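Local coordinates for putative cytoplasmic protein (Salmonella typhimurium LT2, PDB 2Q02), which is of unknown function but folds as a zinc-binding, xylose isomerase-like TIM barrel and may act as an isomerase, at residues R100-C105 with D127-Y132; V68-V73 with R92-V97; V36-D41 with G45-D50; L137-G142 with A243-S248; W153-I158 with F165-D170. All coordinates share one frame; numbering follows the deposited sequence.

Contact 1: residues R100-C105 with D127-Y132; sequences RALVLC and DLFARY. With ZN (zinc ion), chain F.
Phe129 pushes its ring tip between Leu102 and Leu104, and these three buried side chains make up the tight part of the contact. Both leucines converge on one ring atom: Leu102 CD2 lies 3.6 Å from Phe129 CZ, and Leu104 CD2 is 3.7 Å from that same Phe129 CZ. Both methyls approach the ring obliquely. The carbonyl oxygen of Leu102 sits in the ring plane at its edge, 3.9 Å from Phe129 CE2. Leu102 crosses the phenyl group at about a right angle, whereas Leu104 comes from the opposite direction to it. Two residues apart on one strand, the leucines point to the same outer side of the barrel wall. There strand 101-104 and helix 115-130 pack as consecutive elements of a beta-alpha-beta unit of the TIM barrel, and the ring of Phe165 meets Phe129 from the next unit. CG anti to the carbonyl carbon (chi1 -85°) carries the Phe129 ring toward the strand, and Phe129 is the one residue of 127-132 in contact with 100-105. The far side of the helix makes no contact with the strand and is more exposed. Ala130 and Arg131 are exposed, the Arg131 guanidinium having Asp127 O 3.8 Å above its plane. Asp127 faces outward too, and its OD2 binds a peripheral zinc ion at 2.1 Å.

Contact 2: residues V68-V73 with R92-V97; sequences VTINAV and RDAQGV
No aromatic ring takes part where Ile70 meets Asp93, Ala94 and Val97, so the flat groups concerned are a carboxylate and a peptide. The Asp93 carboxylate is turned to another partner, its OD1 hydrogen-bonding to Tyr53 OH, and Asp93 offers Ile70 its methylene, with CB 4.2 Å from Ile70 CD1. The peptide between Asp93 and Ala94 is approached from one side of its plane by the same methyl: Ile70 CD1 lies 3.7 Å from Asp93 C and 3.4 Å from Ala94 N. Closest of all is Ala94 CA, 3.3 Å from Ile70 CD1, a tight fit against backbone, consistent with the small alanine side chain. Around this point, Ala94 CB stands 3.7 Å from Ile70 CD1, and Val97 CG2, one helical turn after Asp93, is 4.0 Å from Ile70 CD1. Every cross-contact thus runs through one methyl carbon. An extended chain brings it there: Ile70 CG1 is anti to the carbonyl carbon (chi1 -69°) and CD1 continues straight outward (chi2 174°). The axes of strand 68-73 and helix 92-97 run nearly antiparallel at 155° and approach to 9.0 Å, as strand and following helix do in a TIM barrel. With no hydrogen bond between the segments, the join rests on van der Waals packing and the exclusion of water from buried carbon.

Contact 3: residues V36-D41 with G45-D50; sequences VELRND and GSVTDD
Val47 folds back against Leu38 and Asn40, setting the loop that follows strand 35-39 of the TIM barrel against the C-terminal end of that strand. Apolar contact comes through the two methyls of the valine. Val47 CG1, anti to the backbone N (chi1 167°), reaches Leu38 CB at 4.1 Å, with the two side chains crossing at about a right angle. The other branch, Val47 CG2, meets Asn40 CB at 3.9 Å, so the asparagine contributes its methylene while its OD1 accepts a weak hydrogen bond from Ala72 N. Backbone contact is of two kinds. Val47 CA points its hydrogen at Arg39 O in a CA-H...O contact of 3.5 Å with 165° at the hydrogen, and a water accepts from Arg39 N and donates to Val47 O, spanning the segments where no direct hydrogen bond joins them. Within the loop, residues Ser46 to Asp49 form a type I turn, and Ser46 OG accepts from Thr48 N as an ST turn while donating to Asp49 O. Charge pairing occurs at and just past the strand end, and in the loop, where Asp49 OD2 bridges to Arg13 NH2. Arg39 forms a salt bridge through NH1 with Glu245, a zinc ligand. The Arg39 guanidinium grips Asp41 side-on, in plane: Arg39 NE reaches OD1 of Asp41 at 2.9 Å, and Arg39 NH2 reaches Asp41 OD2 at 3.0 Å, each on a syn lone pair.

Contact 4: residues L137-G142 with A243-S248; sequences LVEPLG and AFEPFS. With ZN (zinc ion), chain E.
Glu139 and Glu245 belong to the central zinc site, and they meet through the metal more than through each other. Glu139 OE2 binds zinc at 2.1 Å, and Glu245 OE1 binds it at 2.1 Å from almost the opposite direction, the oxygen-zinc-oxygen angle being about 171°. Each carboxylate uses one oxygen: Glu139 OE1 stays 3.2 Å from the metal and Glu245 OE2 stays 3.4 Å from it. Both glutamates are stretched out, CG anti to the backbone N (chi1 177° in Glu139 and -174° in Glu245), which lets them span a gap of 13.0 Å between Glu139 CA and Glu245 CA. They follow strands 135-138 and 242-244, at the C-terminal mouth of the TIM barrel where this fold places its active sites, and point inward from separate parts of the wall. Asp170 and His197 complete the four protein ligands. The two ligating oxygens, Glu139 OE2 and Glu245 OE1, remain 4.2 Å apart, and the metal between them would offset the repulsion of like charges. Glu245 has second-shell partners: its OE2 pairs with Arg39 NH1, and its OE1 accepts from Arg215 NH2, which also bonds Asp170; these bonds should fix the rotation of the Glu245 carboxylate.

Contact 5: residues W153-I158 with F165-D170; sequences WAQQLI and FKVLLD. With ZN (zinc ion), chain E.
Val167 turns one methyl into the helix surface formed by Ala154, Gln155 and Ile158. Its CG2, anti to the carbonyl carbon, lies 3.5 Å from Gln155 CG and 3.8 Å from Ala154 CB. Gln155 crosses the valine at about a right angle and touches it with the aliphatic part of its chain; its amide end goes elsewhere, NE2 donating to Asp189 O. Ile158 runs slantwise to Val167 and divides its two branches between neighbours: Ile158 CD1 is 4.1 Å from Val167 CG2, whereas Ile158 CG2 presses on Phe165 O at 3.3 Å. The phenyl ring of Phe165 leads away from the helix, leaving CB for Ile158. Helix 153-158 and strand 166-170 lie nearly antiparallel, their axes at 164° and 8.3 Å apart. At the strand's far end Asp170 OD2 binds the central zinc ion at 1.9 Å. Packing of a helix on the outer side of the strand it leads into belongs to the beta-alpha-beta crossover of a TIM barrel.

Contacts 3, 2 and 1 follow one another along the barrel wall, contact 5 lies beyond strand 135-138, and contact 4 spans the interior. Neighbouring strands are joined in the sheet: Val68 N is 2.8 Å from Val36 O, and Val73 N is 2.8 Å from Val103 O. Contact 1 continues into contact 4 through Leu104 N and Leu137 O, 2.7 Å apart, and contact 4 into contact 5 through Val138 O and Leu168 N at 2.8 Å. Contacts 4 and 5 share the central zinc, where Glu139 OE2 and Asp170 OD2 lie 2.7 Å apart. Contact 3 reaches this site by Arg39 NH1, 2.9 Å from Glu245 OE2. The centres of contacts 3 and 5, about 24 Å apart, lie on opposite sides of the chain's centre.

Contact 1: residues R100-C105 with D127-Y132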
# COMPACT_ATOMS: atom_id res chain seq x y z
N ARG A 100 7.91 3.56 9.19
CA ARG A 100 8.50 4.66 8.44
C ARG A 100 7.43 5.61 7.90
O ARG A 100 7.60 6.83 7.88
CB ARG A 100 9.27 4.06 7.26
CG ARG A 100 10.04 5.06 6.41
CD ARG A 100 11.12 4.33 5.57
NE ARG A 100 10.71 4.08 4.17
CZ ARG A 100 11.27 3.17 3.37
NH1 ARG A 100 12.25 2.37 3.79
NH2 ARG A 100 10.83 3.06 2.13
N ALA A 101 6.33 5.04 7.43
CA ALA A 101 5.33 5.79 6.71
C ALA A 101 3.92 5.40 7.16
O ALA A 101 3.68 4.30 7.71
CB ALA A 101 5.49 5.54 5.20
N LEU A 102 2.98 6.33 6.93
CA LEU A 102 1.56 6.04 7.09
C LEU A 102 0.87 6.36 5.76
O LEU A 102 1.14 7.40 5.11
CB LEU A 102 0.95 6.82 8.26
CG LEU A 102 -0.56 6.85 8.49
CD1 LEU A 102 -1.08 5.50 8.90
CD2 LEU A 102 -0.89 7.87 9.54
N VAL A 103 -0.02 5.45 5.37
CA VAL A 103 -0.73 5.56 4.10
C VAL A 103 -2.00 6.38 4.23
O VAL A 103 -2.76 6.22 5.19
CB VAL A 103 -1.10 4.16 3.56
CG1 VAL A 103 -1.94 4.27 2.29
CG2 VAL A 103 0.14 3.33 3.31
N LEU A 104 -2.25 7.21 3.22
CA LEU A 104 -3.43 8.10 3.18
C LEU A 104 -4.33 7.76 1.97
O LEU A 104 -3.86 7.69 0.82
CB LEU A 104 -2.98 9.55 3.07
CG LEU A 104 -2.12 10.07 4.22
CD1 LEU A 104 -1.35 11.31 3.82
CD2 LEU A 104 -2.95 10.38 5.45
N CYS A 105 -5.61 7.53 2.24
CA CYS A 105 -6.55 7.16 1.20
C CYS A 105 -7.64 8.19 1.05
O CYS A 105 -8.20 8.64 2.06
CB CYS A 105 -7.22 5.82 1.53
SG CYS A 105 -6.12 4.40 1.35
N ASP A 127 2.34 19.01 7.79
CA ASP A 127 2.72 19.63 9.06
C ASP A 127 2.52 18.68 10.25
O ASP A 127 3.40 18.56 11.11
CB ASP A 127 1.90 20.89 9.29
CG ASP A 127 2.26 21.97 8.32
OD1 ASP A 127 3.24 21.75 7.59
OD2 ASP A 127 1.56 23.03 8.29
N LEU A 128 1.37 18.02 10.30
CA LEU A 128 1.06 17.11 11.40
C LEU A 128 1.98 15.88 11.45
O LEU A 128 2.44 15.47 12.52
CB LEU A 128 -0.40 16.64 11.28
CG LEU A 128 -0.89 15.72 12.40
CD1 LEU A 128 -0.93 16.47 13.74
CD2 LEU A 128 -2.22 15.10 12.09
N PHE A 129 2.23 15.28 10.28
CA PHE A 129 3.13 14.12 10.15
C PHE A 129 4.56 14.45 10.59
O PHE A 129 5.22 13.63 11.21
CB PHE A 129 3.15 13.60 8.70
CG PHE A 129 2.03 12.62 8.35
CD1 PHE A 129 0.70 12.91 8.65
CD2 PHE A 129 2.32 11.45 7.66
CE1 PHE A 129 -0.30 12.03 8.31
CE2 PHE A 129 1.31 10.57 7.30
CZ PHE A 129 0.02 10.84 7.63
N ALA A 130 5.02 15.66 10.26
CA ALA A 130 6.37 16.12 10.61
C ALA A 130 6.59 16.09 12.12
O ALA A 130 7.71 15.88 12.63
CB ALA A 130 6.59 17.54 10.12
N ARG A 131 5.49 16.33 12.81
CA ARG A 131 5.44 16.35 14.26
C ARG A 131 5.62 14.97 14.90
O ARG A 131 5.86 14.87 16.12
CB ARG A 131 4.05 16.90 14.67
CG ARG A 131 4.07 17.79 15.86
CD ARG A 131 3.20 19.01 15.63
NE ARG A 131 3.87 19.98 14.79
CZ ARG A 131 3.25 20.92 14.10
NH1 ARG A 131 1.95 21.05 14.19
NH2 ARG A 131 3.93 21.73 13.33
N TYR A 132 5.45 13.93 14.10
CA TYR A 132 5.67 12.55 14.54
C TYR A 132 6.87 11.93 13.80
O TYR A 132 7.19 10.77 14.01
CB TYR A 132 4.43 11.66 14.31
CG TYR A 132 3.26 11.98 15.21
CD1 TYR A 132 2.45 13.09 14.97
CD2 TYR A 132 2.96 11.18 16.29
CE1 TYR A 132 1.39 13.40 15.81
CE2 TYR A 132 1.89 11.47 17.14
CZ TYR A 132 1.12 12.57 16.90
OH TYR A 132 0.07 12.84 17.76
ZN ZN F . 1.67 24.35 6.70

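Contact 2: residues V68-V73 with R92-V97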
# COMPACT_ATOMS: atom_id res chain seq x y z
N VAL A 68 7.51 -0.99 7.12
CA VAL A 68 7.65 0.09 6.15
C VAL A 68 6.48 1.05 6.23
O VAL A 68 6.68 2.26 6.23
CB VAL A 68 7.77 -0.44 4.69
CG1 VAL A 68 7.87 0.73 3.72
CG2 VAL A 68 8.98 -1.41 4.53
N THR A 69 5.26 0.53 6.28
CA THR A 69 4.11 1.43 6.46
C THR A 69 3.08 0.88 7.40
O THR A 69 3.09 -0.30 7.76
CB THR A 69 3.34 1.77 5.14
OG1 THR A 69 2.38 0.75 4.85
CG2 THR A 69 4.28 1.92 3.95
N ILE A 70 2.17 1.78 7.78
CA ILE A 70 0.87 1.41 8.31
C ILE A 70 -0.21 1.83 7.33
O ILE A 70 -0.17 2.91 6.76
CB ILE A 70 0.68 2.04 9.70
CG1 ILE A 70 1.64 1.34 10.68
CG2 ILE A 70 -0.78 1.91 10.15
CD1 ILE A 70 1.67 1.94 12.04
N ASN A 71 -1.16 0.93 7.09
CA ASN A 71 -2.36 1.20 6.30
C ASN A 71 -3.56 1.21 7.24
O ASN A 71 -3.78 0.20 7.91
CB ASN A 71 -2.63 0.06 5.30
CG ASN A 71 -1.60 -0.01 4.19
OD1 ASN A 71 -1.88 0.43 3.07
ND2 ASN A 71 -0.41 -0.57 4.49
N ALA A 72 -4.38 2.27 7.28
CA ALA A 72 -4.24 3.51 6.49
C ALA A 72 -5.21 4.51 7.08
O ALA A 72 -6.12 4.11 7.81
CB ALA A 72 -4.58 3.28 5.02
N VAL A 73 -4.99 5.80 6.79
CA VAL A 73 -5.95 6.84 7.10
C VAL A 73 -7.01 6.89 6.02
O VAL A 73 -6.67 6.96 4.83
CB VAL A 73 -5.35 8.22 7.09
CG1 VAL A 73 -6.45 9.27 7.45
CG2 VAL A 73 -4.17 8.30 8.04
N ARG A 92 0.68 7.95 16.22
CA ARG A 92 1.25 7.33 17.43
C ARG A 92 1.63 5.87 17.20
O ARG A 92 2.68 5.41 17.67
CB ARG A 92 0.26 7.33 18.61
CG ARG A 92 0.05 8.64 19.28
CD ARG A 92 -1.03 8.54 20.36
NE ARG A 92 -2.03 9.57 20.12
CZ ARG A 92 -3.35 9.39 20.05
NH1 ARG A 92 -3.89 8.19 20.25
NH2 ARG A 92 -4.14 10.42 19.82
N ASP A 93 0.72 5.14 16.53
CA ASP A 93 0.92 3.73 16.23
C ASP A 93 2.16 3.50 15.38
O ASP A 93 2.94 2.58 15.62
CB ASP A 93 -0.31 3.16 15.49
CG ASP A 93 -1.48 2.89 16.41
OD1 ASP A 93 -1.27 2.85 17.65
OD2 ASP A 93 -2.61 2.70 15.88
N ALA A 94 2.33 4.37 14.38
CA ALA A 94 3.47 4.30 13.46
C ALA A 94 4.76 4.64 14.19
O ALA A 94 5.75 3.91 14.08
CB ALA A 94 3.24 5.23 12.24
N GLN A 95 4.73 5.72 14.95
CA GLN A 95 5.88 6.11 15.75
C GLN A 95 6.25 5.01 16.75
O GLN A 95 7.43 4.66 16.89
CB GLN A 95 5.57 7.43 16.45
CG GLN A 95 6.72 8.05 17.20
CD GLN A 95 6.30 9.32 17.86
OE1 GLN A 95 5.26 9.38 18.53
NE2 GLN A 95 7.08 10.36 17.65
N GLY A 96 5.25 4.44 17.42
CA GLY A 96 5.46 3.42 18.44
C GLY A 96 6.02 2.10 17.95
O GLY A 96 6.85 1.50 18.63
N VAL A 97 5.55 1.62 16.80
CA VAL A 97 6.08 0.35 16.24
C VAL A 97 7.36 0.55 15.44
O VAL A 97 8.03 -0.40 15.10
CB VAL A 97 5.05 -0.43 15.37
CG1 VAL A 97 3.78 -0.71 16.18
CG2 VAL A 97 4.75 0.31 14.06

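Contact 3: residues V36-D41 with G45-D50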
# COMPACT_ATOMS: atom_id res chain seq x y z
N VAL A 36 7.85 -5.46 6.01
CA VAL A 36 6.40 -5.68 6.14
C VAL A 36 5.64 -4.38 6.23
O VAL A 36 6.22 -3.33 6.40
CB VAL A 36 6.01 -6.49 7.41
CG1 VAL A 36 6.56 -7.89 7.35
CG2 VAL A 36 6.48 -5.77 8.69
N GLU A 37 4.32 -4.49 6.13
CA GLU A 37 3.40 -3.41 6.42
C GLU A 37 2.40 -3.92 7.45
O GLU A 37 1.89 -5.05 7.32
CB GLU A 37 2.61 -3.02 5.17
CG GLU A 37 3.43 -2.41 4.04
CD GLU A 37 2.56 -1.98 2.87
OE1 GLU A 37 2.31 -2.84 1.98
OE2 GLU A 37 2.09 -0.80 2.88
N LEU A 38 2.10 -3.10 8.44
CA LEU A 38 1.00 -3.39 9.37
C LEU A 38 -0.26 -2.63 8.95
O LEU A 38 -0.23 -1.84 8.00
CB LEU A 38 1.41 -3.07 10.82
CG LEU A 38 2.49 -3.97 11.45
CD1 LEU A 38 2.78 -3.54 12.87
CD2 LEU A 38 2.10 -5.44 11.43
N ARG A 39 -1.37 -2.89 9.63
CA ARG A 39 -2.67 -2.35 9.22
C ARG A 39 -3.70 -2.21 10.37
O ARG A 39 -3.76 -3.04 11.30
CB ARG A 39 -3.30 -3.27 8.16
CG ARG A 39 -2.38 -3.81 7.04
CD ARG A 39 -3.22 -4.67 6.10
NE ARG A 39 -4.36 -3.90 5.62
CZ ARG A 39 -4.37 -3.16 4.51
NH1 ARG A 39 -3.33 -3.13 3.68
NH2 ARG A 39 -5.44 -2.47 4.20
N ASN A 40 -4.55 -1.19 10.27
CA ASN A 40 -5.59 -0.98 11.29
C ASN A 40 -6.94 -1.66 10.95
O ASN A 40 -7.91 -1.50 11.69
CB ASN A 40 -5.82 0.51 11.58
CG ASN A 40 -6.54 1.21 10.46
OD1 ASN A 40 -6.58 0.71 9.34
ND2 ASN A 40 -7.11 2.38 10.76
N ASP A 41 -6.99 -2.43 9.86
CA ASP A 41 -8.24 -3.07 9.42
C ASP A 41 -8.16 -4.61 9.41
O ASP A 41 -8.87 -5.28 8.65
CB ASP A 41 -8.70 -2.54 8.07
CG ASP A 41 -7.69 -2.76 6.98
OD1 ASP A 41 -6.71 -3.48 7.20
OD2 ASP A 41 -7.92 -2.21 5.89
N GLY A 45 -8.84 -5.15 14.64
CA GLY A 45 -9.13 -3.71 14.61
C GLY A 45 -8.02 -2.84 15.16
O GLY A 45 -8.16 -1.63 15.24
N SER A 46 -6.90 -3.45 15.52
CA SER A 46 -5.78 -2.75 16.14
C SER A 46 -4.52 -3.00 15.34
O SER A 46 -4.27 -4.12 14.91
CB SER A 46 -5.60 -3.22 17.59
OG SER A 46 -4.30 -2.92 18.09
N VAL A 47 -3.72 -1.96 15.16
CA VAL A 47 -2.44 -2.08 14.44
C VAL A 47 -1.52 -3.13 15.09
O VAL A 47 -0.78 -3.84 14.38
CB VAL A 47 -1.70 -0.71 14.34
CG1 VAL A 47 -0.24 -0.86 13.88
CG2 VAL A 47 -2.43 0.22 13.39
N THR A 48 -1.57 -3.22 16.42
CA THR A 48 -0.70 -4.11 17.20
C THR A 48 -1.46 -5.28 17.84
O THR A 48 -0.93 -5.94 18.74
CB THR A 48 0.01 -3.32 18.32
OG1 THR A 48 -0.98 -2.72 19.15
CG2 THR A 48 0.87 -2.21 17.76
N ASP A 49 -2.68 -5.54 17.35
CA ASP A 49 -3.64 -6.45 18.03
C ASP A 49 -3.72 -6.11 19.52
O ASP A 49 -3.95 -4.95 19.88
CB ASP A 49 -3.26 -7.92 17.83
CG ASP A 49 -3.18 -8.31 16.39
OD1 ASP A 49 -3.83 -7.64 15.55
OD2 ASP A 49 -2.45 -9.29 16.10
N ASP A 50 -3.53 -7.10 20.38
CA ASP A 50 -3.47 -6.90 21.82
C ASP A 50 -2.04 -6.63 22.35
O ASP A 50 -1.86 -6.58 23.56
CB ASP A 50 -4.10 -8.10 22.54
CG ASP A 50 -3.41 -9.44 22.20
OD1 ASP A 50 -2.63 -9.51 21.22
OD2 ASP A 50 -3.66 -10.44 22.93
O HOH W 1 -1.45 -4.69 11.83

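Contact 4: residues L137-G142 with A243-S248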
# COMPACT_ATOMS: atom_id res chain seq x y z
N LEU A 137 2.27 8.64 2.53
CA LEU A 137 2.07 8.04 1.23
C LEU A 137 0.60 8.21 0.81
O LEU A 137 -0.32 7.65 1.45
CB LEU A 137 2.46 6.55 1.27
CG LEU A 137 3.95 6.21 1.34
CD1 LEU A 137 4.12 4.73 1.51
CD2 LEU A 137 4.66 6.73 0.08
N VAL A 138 0.38 9.00 -0.24
CA VAL A 138 -0.96 9.21 -0.79
C VAL A 138 -1.26 8.14 -1.81
O VAL A 138 -0.55 8.03 -2.83
CB VAL A 138 -1.06 10.58 -1.47
CG1 VAL A 138 -2.38 10.72 -2.18
CG2 VAL A 138 -0.86 11.71 -0.43
N GLU A 139 -2.28 7.33 -1.55
CA GLU A 139 -2.66 6.25 -2.46
C GLU A 139 -3.95 6.57 -3.18
O GLU A 139 -5.03 6.46 -2.58
CB GLU A 139 -2.88 4.95 -1.70
CG GLU A 139 -3.35 3.79 -2.58
CD GLU A 139 -3.18 2.44 -1.91
OE1 GLU A 139 -3.13 2.41 -0.67
OE2 GLU A 139 -3.10 1.42 -2.63
N PRO A 140 -3.87 6.97 -4.45
CA PRO A 140 -5.07 7.07 -5.25
C PRO A 140 -5.82 5.72 -5.38
O PRO A 140 -5.19 4.65 -5.49
CB PRO A 140 -4.57 7.52 -6.63
CG PRO A 140 -3.20 8.01 -6.45
CD PRO A 140 -2.66 7.40 -5.18
N LEU A 141 -7.15 5.81 -5.33
CA LEU A 141 -8.03 4.66 -5.52
C LEU A 141 -8.69 4.79 -6.86
O LEU A 141 -9.25 5.83 -7.19
CB LEU A 141 -9.12 4.62 -4.45
CG LEU A 141 -8.65 4.74 -3.01
CD1 LEU A 141 -9.84 4.88 -2.11
CD2 LEU A 141 -7.81 3.57 -2.59
N GLY A 142 -8.63 3.72 -7.64
CA GLY A 142 -9.11 3.74 -9.03
C GLY A 142 -10.62 3.65 -9.23
O GLY A 142 -11.11 3.88 -10.33
N ALA A 243 5.52 -4.21 -2.59
CA ALA A 243 4.82 -4.83 -1.47
C ALA A 243 3.61 -5.54 -2.00
O ALA A 243 2.86 -4.96 -2.76
CB ALA A 243 4.37 -3.77 -0.45
N PHE A 244 3.44 -6.79 -1.57
CA PHE A 244 2.32 -7.63 -1.99
C PHE A 244 1.13 -7.38 -1.07
O PHE A 244 1.26 -7.51 0.15
CB PHE A 244 2.73 -9.12 -1.99
CG PHE A 244 3.69 -9.48 -3.09
CD1 PHE A 244 3.25 -9.57 -4.41
CD2 PHE A 244 5.04 -9.71 -2.83
CE1 PHE A 244 4.13 -9.88 -5.44
CE2 PHE A 244 5.93 -10.06 -3.86
CZ PHE A 244 5.48 -10.13 -5.17
N GLU A 245 -0.01 -6.99 -1.67
CA GLU A 245 -1.21 -6.58 -0.91
C GLU A 245 -2.51 -7.20 -1.51
O GLU A 245 -3.32 -6.52 -2.12
CB GLU A 245 -1.32 -5.04 -0.82
CG GLU A 245 -2.47 -4.53 0.09
CD GLU A 245 -2.82 -3.06 -0.11
OE1 GLU A 245 -2.84 -2.58 -1.26
OE2 GLU A 245 -3.09 -2.36 0.89
N PRO A 246 -2.69 -8.50 -1.33
CA PRO A 246 -3.99 -9.10 -1.63
C PRO A 246 -5.07 -8.77 -0.57
O PRO A 246 -4.73 -8.45 0.57
CB PRO A 246 -3.67 -10.58 -1.65
CG PRO A 246 -2.59 -10.73 -0.68
CD PRO A 246 -1.74 -9.51 -0.86
N PHE A 247 -6.34 -8.85 -0.97
CA PHE A 247 -7.51 -8.54 -0.09
C PHE A 247 -8.59 -9.64 0.01
O PHE A 247 -9.43 -9.61 0.92
CB PHE A 247 -8.22 -7.29 -0.60
CG PHE A 247 -7.66 -6.03 -0.08
CD1 PHE A 247 -8.11 -5.51 1.13
CD2 PHE A 247 -6.71 -5.32 -0.81
CE1 PHE A 247 -7.60 -4.31 1.62
CE2 PHE A 247 -6.20 -4.12 -0.34
CZ PHE A 247 -6.65 -3.61 0.89
N SER A 248 -8.61 -10.56 -0.94
CA SER A 248 -9.69 -11.55 -1.03
C SER A 248 -9.96 -12.32 0.25
O SER A 248 -9.05 -12.60 1.03
CB SER A 248 -9.38 -12.55 -2.15
OG SER A 248 -10.28 -13.63 -2.10
ZN ZN E . -2.80 -0.55 -1.92

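Contact 5: residues W153-I158 with F165-D170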
# COMPACT_ATOMS: atom_id res chain seq x y z
N TRP A 153 -2.09 13.21 -11.19
CA TRP A 153 -2.79 14.35 -10.60
C TRP A 153 -2.48 14.44 -9.10
O TRP A 153 -2.30 15.53 -8.57
CB TRP A 153 -4.29 14.21 -10.87
CG TRP A 153 -5.18 15.28 -10.35
CD1 TRP A 153 -6.16 15.13 -9.42
CD2 TRP A 153 -5.20 16.67 -10.73
NE1 TRP A 153 -6.79 16.33 -9.19
CE2 TRP A 153 -6.22 17.29 -9.99
CE3 TRP A 153 -4.45 17.44 -11.64
CZ2 TRP A 153 -6.53 18.66 -10.12
CZ3 TRP A 153 -4.76 18.82 -11.77
CH2 TRP A 153 -5.79 19.41 -11.01
N ALA A 154 -2.41 13.28 -8.43
CA ALA A 154 -2.01 13.23 -7.03
C ALA A 154 -0.60 13.83 -6.82
O ALA A 154 -0.37 14.55 -5.85
CB ALA A 154 -2.06 11.80 -6.50
N GLN A 155 0.33 13.50 -7.71
CA GLN A 155 1.68 14.05 -7.64
C GLN A 155 1.67 15.58 -7.82
O GLN A 155 2.42 16.31 -7.18
CB GLN A 155 2.61 13.40 -8.68
CG GLN A 155 2.95 11.97 -8.37
CD GLN A 155 3.94 11.34 -9.37
OE1 GLN A 155 3.98 11.70 -10.56
NE2 GLN A 155 4.75 10.40 -8.87
N GLN A 156 0.78 16.05 -8.68
CA GLN A 156 0.66 17.49 -8.93
C GLN A 156 0.17 18.23 -7.69
O GLN A 156 0.69 19.31 -7.35
CB GLN A 156 -0.29 17.75 -10.10
CG GLN A 156 -0.13 19.13 -10.67
CD GLN A 156 -1.25 19.48 -11.62
OE1 GLN A 156 -1.37 18.91 -12.72
NE2 GLN A 156 -2.09 20.42 -11.20
N LEU A 157 -0.83 17.67 -7.04
CA LEU A 157 -1.43 18.28 -5.86
C LEU A 157 -0.41 18.35 -4.72
O LEU A 157 -0.34 19.37 -4.02
CB LEU A 157 -2.68 17.48 -5.43
CG LEU A 157 -3.85 17.49 -6.44
CD1 LEU A 157 -5.04 16.84 -5.83
CD2 LEU A 157 -4.24 18.91 -6.93
N ILE A 158 0.36 17.28 -4.55
CA ILE A 158 1.44 17.23 -3.56
C ILE A 158 2.46 18.37 -3.78
O ILE A 158 2.86 19.06 -2.83
CB ILE A 158 2.11 15.81 -3.54
CG1 ILE A 158 1.17 14.82 -2.83
CG2 ILE A 158 3.47 15.79 -2.85
CD1 ILE A 158 1.52 13.36 -3.00
N PHE A 165 5.43 14.47 0.91
CA PHE A 165 4.71 13.24 0.66
C PHE A 165 4.99 12.68 -0.71
O PHE A 165 5.42 13.41 -1.62
CB PHE A 165 3.19 13.42 0.79
CG PHE A 165 2.68 13.54 2.22
CD1 PHE A 165 3.54 13.63 3.31
CD2 PHE A 165 1.31 13.60 2.45
CE1 PHE A 165 3.05 13.76 4.61
CE2 PHE A 165 0.81 13.72 3.73
CZ PHE A 165 1.67 13.79 4.82
N LYS A 166 4.77 11.36 -0.84
CA LYS A 166 4.93 10.67 -2.11
C LYS A 166 3.67 9.85 -2.44
O LYS A 166 2.82 9.61 -1.60
CB LYS A 166 6.14 9.75 -2.07
CG LYS A 166 7.49 10.46 -2.20
CD LYS A 166 8.64 9.49 -1.93
CE LYS A 166 9.92 9.88 -2.63
NZ LYS A 166 10.81 10.79 -1.86
N VAL A 167 3.58 9.40 -3.68
CA VAL A 167 2.44 8.64 -4.11
C VAL A 167 2.70 7.14 -3.93
O VAL A 167 3.82 6.66 -4.17
CB VAL A 167 2.09 8.97 -5.61
CG1 VAL A 167 1.28 7.86 -6.26
CG2 VAL A 167 1.35 10.29 -5.69
N LEU A 168 1.66 6.43 -3.50
CA LEU A 168 1.66 4.99 -3.40
C LEU A 168 0.93 4.43 -4.64
O LEU A 168 -0.29 4.59 -4.80
CB LEU A 168 0.96 4.58 -2.11
CG LEU A 168 1.22 3.16 -1.66
CD1 LEU A 168 0.51 2.92 -0.30
CD2 LEU A 168 0.82 2.11 -2.73
N LEU A 169 1.70 3.81 -5.53
CA LEU A 169 1.16 3.28 -6.75
C LEU A 169 0.69 1.84 -6.49
O LEU A 169 1.47 0.94 -6.21
CB LEU A 169 2.22 3.35 -7.86
CG LEU A 169 1.76 3.29 -9.32
CD1 LEU A 169 2.99 3.40 -10.19
CD2 LEU A 169 0.98 2.02 -9.66
N ASP A 170 -0.61 1.63 -6.60
CA ASP A 170 -1.19 0.31 -6.43
C ASP A 170 -1.66 -0.23 -7.80
O ASP A 170 -2.50 0.40 -8.47
CB ASP A 170 -2.32 0.48 -5.45
CG ASP A 170 -2.91 -0.81 -5.02
OD1 ASP A 170 -3.27 -1.59 -5.92
OD2 ASP A 170 -3.02 -1.01 -3.80
ZN ZN E . -2.80 -0.55 -1.92